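PDB 3CNV: putative GntR-family transcriptional regulator from Bordetella bronchiseptica RB50, which probably regulates transcription as a GntR-family protein, through an effector-binding UTRA domain whose natural ligand is unknown. Local coordinates for residues T71-L76 with R141-R146; P87-F92 with R133-Y138. All coordinates share one frame; numbering follows the deposited sequence.

Contact 1. Residues T71-L76 with R141-R146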
# COMPACT_ATOMS: atom_id res chain seq x y z
N THR C 71 -27.42 11.90 -4.15
CA THR C 71 -28.26 10.73 -4.37
C THR C 71 -28.15 9.76 -3.23
O THR C 71 -29.13 9.44 -2.59
CB THR C 71 -27.90 10.00 -5.72
OG1 THR C 71 -26.51 9.58 -5.75
CG2 THR C 71 -28.21 10.91 -6.93
N HIS C 72 -26.94 9.38 -2.86
CA HIS C 72 -26.75 8.32 -1.87
C HIS C 72 -26.76 8.85 -0.43
O HIS C 72 -26.75 8.08 0.53
CB HIS C 72 -25.47 7.55 -2.14
CG HIS C 72 -25.38 7.01 -3.52
ND1 HIS C 72 -24.43 7.43 -4.43
CD2 HIS C 72 -26.15 6.10 -4.17
CE1 HIS C 72 -24.60 6.78 -5.57
NE2 HIS C 72 -25.64 5.97 -5.45
N PHE C 73 -26.79 10.16 -0.29
CA PHE C 73 -26.57 10.75 1.02
C PHE C 73 -27.65 11.73 1.41
O PHE C 73 -27.45 12.65 2.22
CB PHE C 73 -25.18 11.39 1.09
CG PHE C 73 -24.06 10.38 1.23
CD1 PHE C 73 -23.72 9.87 2.48
CD2 PHE C 73 -23.36 9.93 0.10
CE1 PHE C 73 -22.70 8.92 2.58
CE2 PHE C 73 -22.34 9.05 0.20
CZ PHE C 73 -22.00 8.52 1.45
N ARG C 74 -28.82 11.51 0.80
CA ARG C 74 -29.99 12.37 1.05
C ARG C 74 -30.31 12.49 2.53
O ARG C 74 -30.66 13.56 3.01
CB ARG C 74 -31.21 11.95 0.22
CG ARG C 74 -31.09 12.59 -1.16
CD ARG C 74 -32.32 12.36 -2.01
NE ARG C 74 -32.22 11.08 -2.71
CZ ARG C 74 -32.71 9.93 -2.25
NH1 ARG C 74 -33.36 9.88 -1.07
NH2 ARG C 74 -32.55 8.82 -2.97
N GLY C 75 -30.09 11.44 3.28
CA GLY C 75 -30.44 11.46 4.71
C GLY C 75 -29.48 12.27 5.58
O GLY C 75 -29.69 12.47 6.79
N LEU C 76 -28.41 12.76 4.95
CA LEU C 76 -27.30 13.35 5.70
C LEU C 76 -27.69 14.76 6.11
O LEU C 76 -28.00 15.58 5.25
CB LEU C 76 -26.00 13.34 4.88
CG LEU C 76 -24.63 13.59 5.53
CD1 LEU C 76 -24.44 12.73 6.80
CD2 LEU C 76 -23.51 13.32 4.56
N ARG C 141 -16.59 2.30 -7.82
CA ARG C 141 -17.58 3.38 -7.82
C ARG C 141 -17.11 4.49 -6.90
O ARG C 141 -16.95 4.25 -5.72
CB ARG C 141 -18.92 2.90 -7.35
CG ARG C 141 -19.56 2.02 -8.37
CD ARG C 141 -20.85 1.42 -7.86
NE ARG C 141 -21.55 0.76 -8.95
CZ ARG C 141 -21.23 -0.42 -9.49
NH1 ARG C 141 -20.23 -1.15 -9.02
NH2 ARG C 141 -21.96 -0.89 -10.50
N PRO C 142 -16.89 5.69 -7.43
CA PRO C 142 -16.44 6.77 -6.56
C PRO C 142 -17.60 7.30 -5.72
O PRO C 142 -18.70 7.48 -6.22
CB PRO C 142 -15.87 7.79 -7.55
CG PRO C 142 -16.61 7.57 -8.78
CD PRO C 142 -17.04 6.15 -8.82
N MSE C 143 -17.37 7.48 -4.45
CA MSE C 143 -18.42 7.92 -3.52
C MSE C 143 -18.08 9.12 -2.63
O MSE C 143 -18.94 9.64 -1.89
CB MSE C 143 -18.80 6.76 -2.55
CG MSE C 143 -19.61 5.65 -3.11
SE MSE C 143 -21.20 6.13 -4.17
CE MSE C 143 -22.19 7.01 -2.78
N GLU C 144 -16.84 9.51 -2.66
CA GLU C 144 -16.36 10.67 -1.89
C GLU C 144 -15.15 11.27 -2.49
O GLU C 144 -14.23 10.56 -2.94
CB GLU C 144 -15.96 10.28 -0.44
CG GLU C 144 -15.56 11.48 0.42
CD GLU C 144 -14.72 11.11 1.65
OE1 GLU C 144 -13.80 10.25 1.50
OE2 GLU C 144 -15.00 11.70 2.73
N VAL C 145 -15.18 12.60 -2.44
CA VAL C 145 -14.04 13.45 -2.70
C VAL C 145 -13.73 14.18 -1.44
O VAL C 145 -14.59 14.77 -0.83
CB VAL C 145 -14.27 14.50 -3.83
CG1 VAL C 145 -13.01 15.47 -3.94
CG2 VAL C 145 -14.49 13.83 -5.20
N ARG C 146 -12.49 14.08 -1.00
CA ARG C 146 -12.10 14.81 0.19
C ARG C 146 -10.74 15.50 -0.03
O ARG C 146 -9.79 14.85 -0.51
CB ARG C 146 -12.02 13.82 1.40
CG ARG C 146 -11.65 14.48 2.73
CD ARG C 146 -11.53 13.49 3.90
NE ARG C 146 -12.74 12.72 4.14
CZ ARG C 146 -13.00 11.99 5.22
NH1 ARG C 146 -12.07 11.81 6.15
NH2 ARG C 146 -14.17 11.36 5.31
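M143 reaches from a beta bulge to H72 and F73, which lie in the loop after strand 59-69. The bulge is of the classic type: M143 and E144 both face S135 on the neighbouring strand 127-137 of the UTRA-domain sheet. M143 is a selenomethionine, with SE in the place of sulfur. Its CB points neither straight at the loop nor away from it. CG sits beside the backbone N, anti to the carbonyl carbon, and packs against T137 of the adjoining strand. Bends at chi2 (-48°) and chi3 (-63°) then swing the end of the chain round to the loop. SE meets the H72 ring obliquely, 4.1 Å from its centroid and 43° off the ring normal. This is a sulfur-aromatic type of contact, with selenium as the partner. The nearest ring atom to SE is ND1 of H72, at 3.5 Å, followed by CE1 of H72 at 3.7 Å. The terminal CE makes an apolar contact with CE2 of F73, at 3.6 Å. The closeness of CE to ND1 of H72 is doubtful and carries no weight. The H72 and M143 side chains cross at about a right angle. H72 is exposed, whereas F73 and M143 are buried. The F73 ring also meets F92 edge-to-face and packs near F96. A type I turn follows from F73 to L76, closed by a bond from L76 N to F73 O. Past M143, away from the loop, R146 and E144 form a salt bridge within the strand, side-on, with two nitrogens both directed at OE2. NH2 of R146 takes the syn lone pair of OE2 of E144 at 2.7 Å. NE of R146 meets the same OE2 of E144 at 2.9 Å, from above the carboxylate plane.

Contact 2. Residues P87-F92 with R133-Y138; sequences PLYGLF and RISYTY
R133 opens the strand segment and carries the one direct hydrogen bond to Y89 of helix 88-96. Its NH1 donates to OH of Y89 at 2.8 Å, with an N-H...O angle of 151°. The two side chains come from opposite directions. OH lies at the edge of the guanidinium, close to its plane, and NH1 lies at the edge of the tyrosine ring. The planes of the two groups are 39° apart. The R133 chain runs out extended, then turns at chi3 (-57°), which brings NH1 to the hydroxyl. CD of R133 is also near, 3.5 Å from OH of Y89. NE of R133 has a salt bridge to E105, so the guanidinium is held from a second direction. I134 turns its CB away from the helix. In this part of the UTRA fold the helix packs across a face of the antiparallel sheet. The backbone N atoms of L88 and Y89, just after the N-cap residue P87, hydrogen-bond a citrate, probably from the crystallisation liquor, which may mark the effector pocket. S135 points its CB toward the helix. Its OG lies 3.6 Å from OH of Y89, without a hydrogen bond between them. OE1 of E144 hydrogen-bonds both hydroxyls and so links them; for Y89 this adds to the bond from R133. Farther on, the Y136 ring makes a cation-pi contact with R102, and Y138 packs on A9 of the second subunit.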
# COMPACT_ATOMS: atom_id res chain seq x y z
N PRO C 87 -16.89 8.48 13.86
CA PRO C 87 -16.11 8.95 12.75
C PRO C 87 -16.95 8.96 11.48
O PRO C 87 -17.88 8.13 11.30
CB PRO C 87 -14.98 7.93 12.68
CG PRO C 87 -15.14 7.02 13.85
CD PRO C 87 -16.51 7.14 14.34
N LEU C 88 -16.68 9.91 10.60
CA LEU C 88 -17.46 9.98 9.34
C LEU C 88 -17.55 8.65 8.52
O LEU C 88 -18.63 8.28 8.08
CB LEU C 88 -16.93 11.07 8.42
CG LEU C 88 -17.15 12.51 8.93
CD1 LEU C 88 -16.54 13.56 7.99
CD2 LEU C 88 -18.63 12.74 9.05
N TYR C 89 -16.41 8.02 8.23
CA TYR C 89 -16.45 6.79 7.41
C TYR C 89 -17.29 5.75 8.09
O TYR C 89 -17.99 4.99 7.44
CB TYR C 89 -15.07 6.24 7.02
CG TYR C 89 -14.37 7.07 6.00
CD1 TYR C 89 -14.85 7.17 4.69
CD2 TYR C 89 -13.19 7.68 6.31
CE1 TYR C 89 -14.17 7.94 3.74
CE2 TYR C 89 -12.49 8.43 5.38
CZ TYR C 89 -12.98 8.57 4.11
OH TYR C 89 -12.25 9.34 3.23
N GLY C 90 -17.25 5.75 9.40
CA GLY C 90 -18.10 4.77 10.15
C GLY C 90 -19.57 5.13 10.00
O GLY C 90 -20.42 4.25 9.85
N LEU C 91 -19.87 6.43 10.02
CA LEU C 91 -21.25 6.92 9.81
C LEU C 91 -21.72 6.53 8.39
O LEU C 91 -22.84 6.09 8.19
CB LEU C 91 -21.34 8.44 9.95
CG LEU C 91 -22.71 9.06 9.63
CD1 LEU C 91 -23.76 8.64 10.78
CD2 LEU C 91 -22.69 10.62 9.46
N PHE C 92 -20.86 6.71 7.39
CA PHE C 92 -21.25 6.43 6.02
C PHE C 92 -21.58 4.94 5.90
O PHE C 92 -22.51 4.55 5.21
CB PHE C 92 -20.18 6.81 4.99
CG PHE C 92 -19.76 8.26 5.01
CD1 PHE C 92 -20.59 9.24 5.55
CD2 PHE C 92 -18.55 8.65 4.42
CE1 PHE C 92 -20.21 10.58 5.55
CE2 PHE C 92 -18.17 9.99 4.38
CZ PHE C 92 -19.01 10.96 4.94
N ARG C 133 -8.17 13.33 -2.01
CA ARG C 133 -8.59 11.91 -2.03
C ARG C 133 -9.88 11.70 -2.83
O ARG C 133 -10.84 12.48 -2.73
CB ARG C 133 -8.83 11.48 -0.58
CG ARG C 133 -9.16 10.00 -0.41
CD ARG C 133 -9.52 9.60 0.98
NE ARG C 133 -8.45 9.94 1.90
CZ ARG C 133 -8.54 10.22 3.19
NH1 ARG C 133 -9.69 10.25 3.81
NH2 ARG C 133 -7.44 10.50 3.85
N ILE C 134 -9.90 10.64 -3.61
CA ILE C 134 -11.17 10.08 -4.05
C ILE C 134 -11.28 8.68 -3.50
O ILE C 134 -10.37 7.91 -3.66
CB ILE C 134 -11.25 10.04 -5.60
CG1 ILE C 134 -10.91 11.41 -6.20
CG2 ILE C 134 -12.61 9.49 -6.04
CD1 ILE C 134 -10.68 11.35 -7.81
N SER C 135 -12.41 8.37 -2.85
CA SER C 135 -12.65 7.08 -2.20
C SER C 135 -13.68 6.33 -2.99
O SER C 135 -14.66 6.89 -3.54
CB SER C 135 -13.20 7.25 -0.77
OG SER C 135 -12.34 8.05 -0.08
N TYR C 136 -13.45 5.04 -3.04
CA TYR C 136 -14.23 4.13 -3.87
C TYR C 136 -14.89 3.03 -3.05
O TYR C 136 -14.35 2.53 -2.08
CB TYR C 136 -13.35 3.49 -4.99
CG TYR C 136 -12.76 4.48 -5.97
CD1 TYR C 136 -13.38 4.73 -7.17
CD2 TYR C 136 -11.61 5.19 -5.68
CE1 TYR C 136 -12.88 5.69 -8.05
CE2 TYR C 136 -11.08 6.13 -6.58
CZ TYR C 136 -11.75 6.40 -7.72
OH TYR C 136 -11.31 7.34 -8.64
N THR C 137 -16.09 2.68 -3.45
CA THR C 137 -16.75 1.50 -2.94
C THR C 137 -16.47 0.41 -3.97
O THR C 137 -15.84 0.63 -5.02
CB THR C 137 -18.30 1.69 -2.72
OG1 THR C 137 -18.99 1.93 -3.98
CG2 THR C 137 -18.59 2.86 -1.83
N TYR C 138 -16.97 -0.75 -3.66
CA TYR C 138 -17.03 -1.88 -4.66
C TYR C 138 -17.39 -1.55 -6.13
O TYR C 138 -18.29 -0.80 -6.46
CB TYR C 138 -17.87 -3.03 -4.03
CG TYR C 138 -17.08 -3.66 -2.85
CD1 TYR C 138 -15.97 -4.52 -3.10
CD2 TYR C 138 -17.39 -3.40 -1.54
CE1 TYR C 138 -15.21 -5.08 -2.05
CE2 TYR C 138 -16.62 -3.94 -0.46
CZ TYR C 138 -15.53 -4.79 -0.73
OH TYR C 138 -14.75 -5.34 0.29

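In the fold
The chain leaves strand 59-69 and enters the loop 71-76, the first half of contact 1. It passes helix 78-83 and then starts helix 88-96, whose first turn opens contact 2. Strand 102-111 and helix 117-120 follow before strand 127-137 supplies residues 133-138 and closes contact 2. A short turn leads into strand 141-150, where residues 141-146 close contact 1. Contact 2 therefore lies wholly within the larger loop of contact 1, and the two do not cross. Their centres are about 8 Å apart. Strands 127-137 and 141-150 are sheet neighbours, so the loop after strand 59-69 and helix 88-96 are tied to adjacent strands.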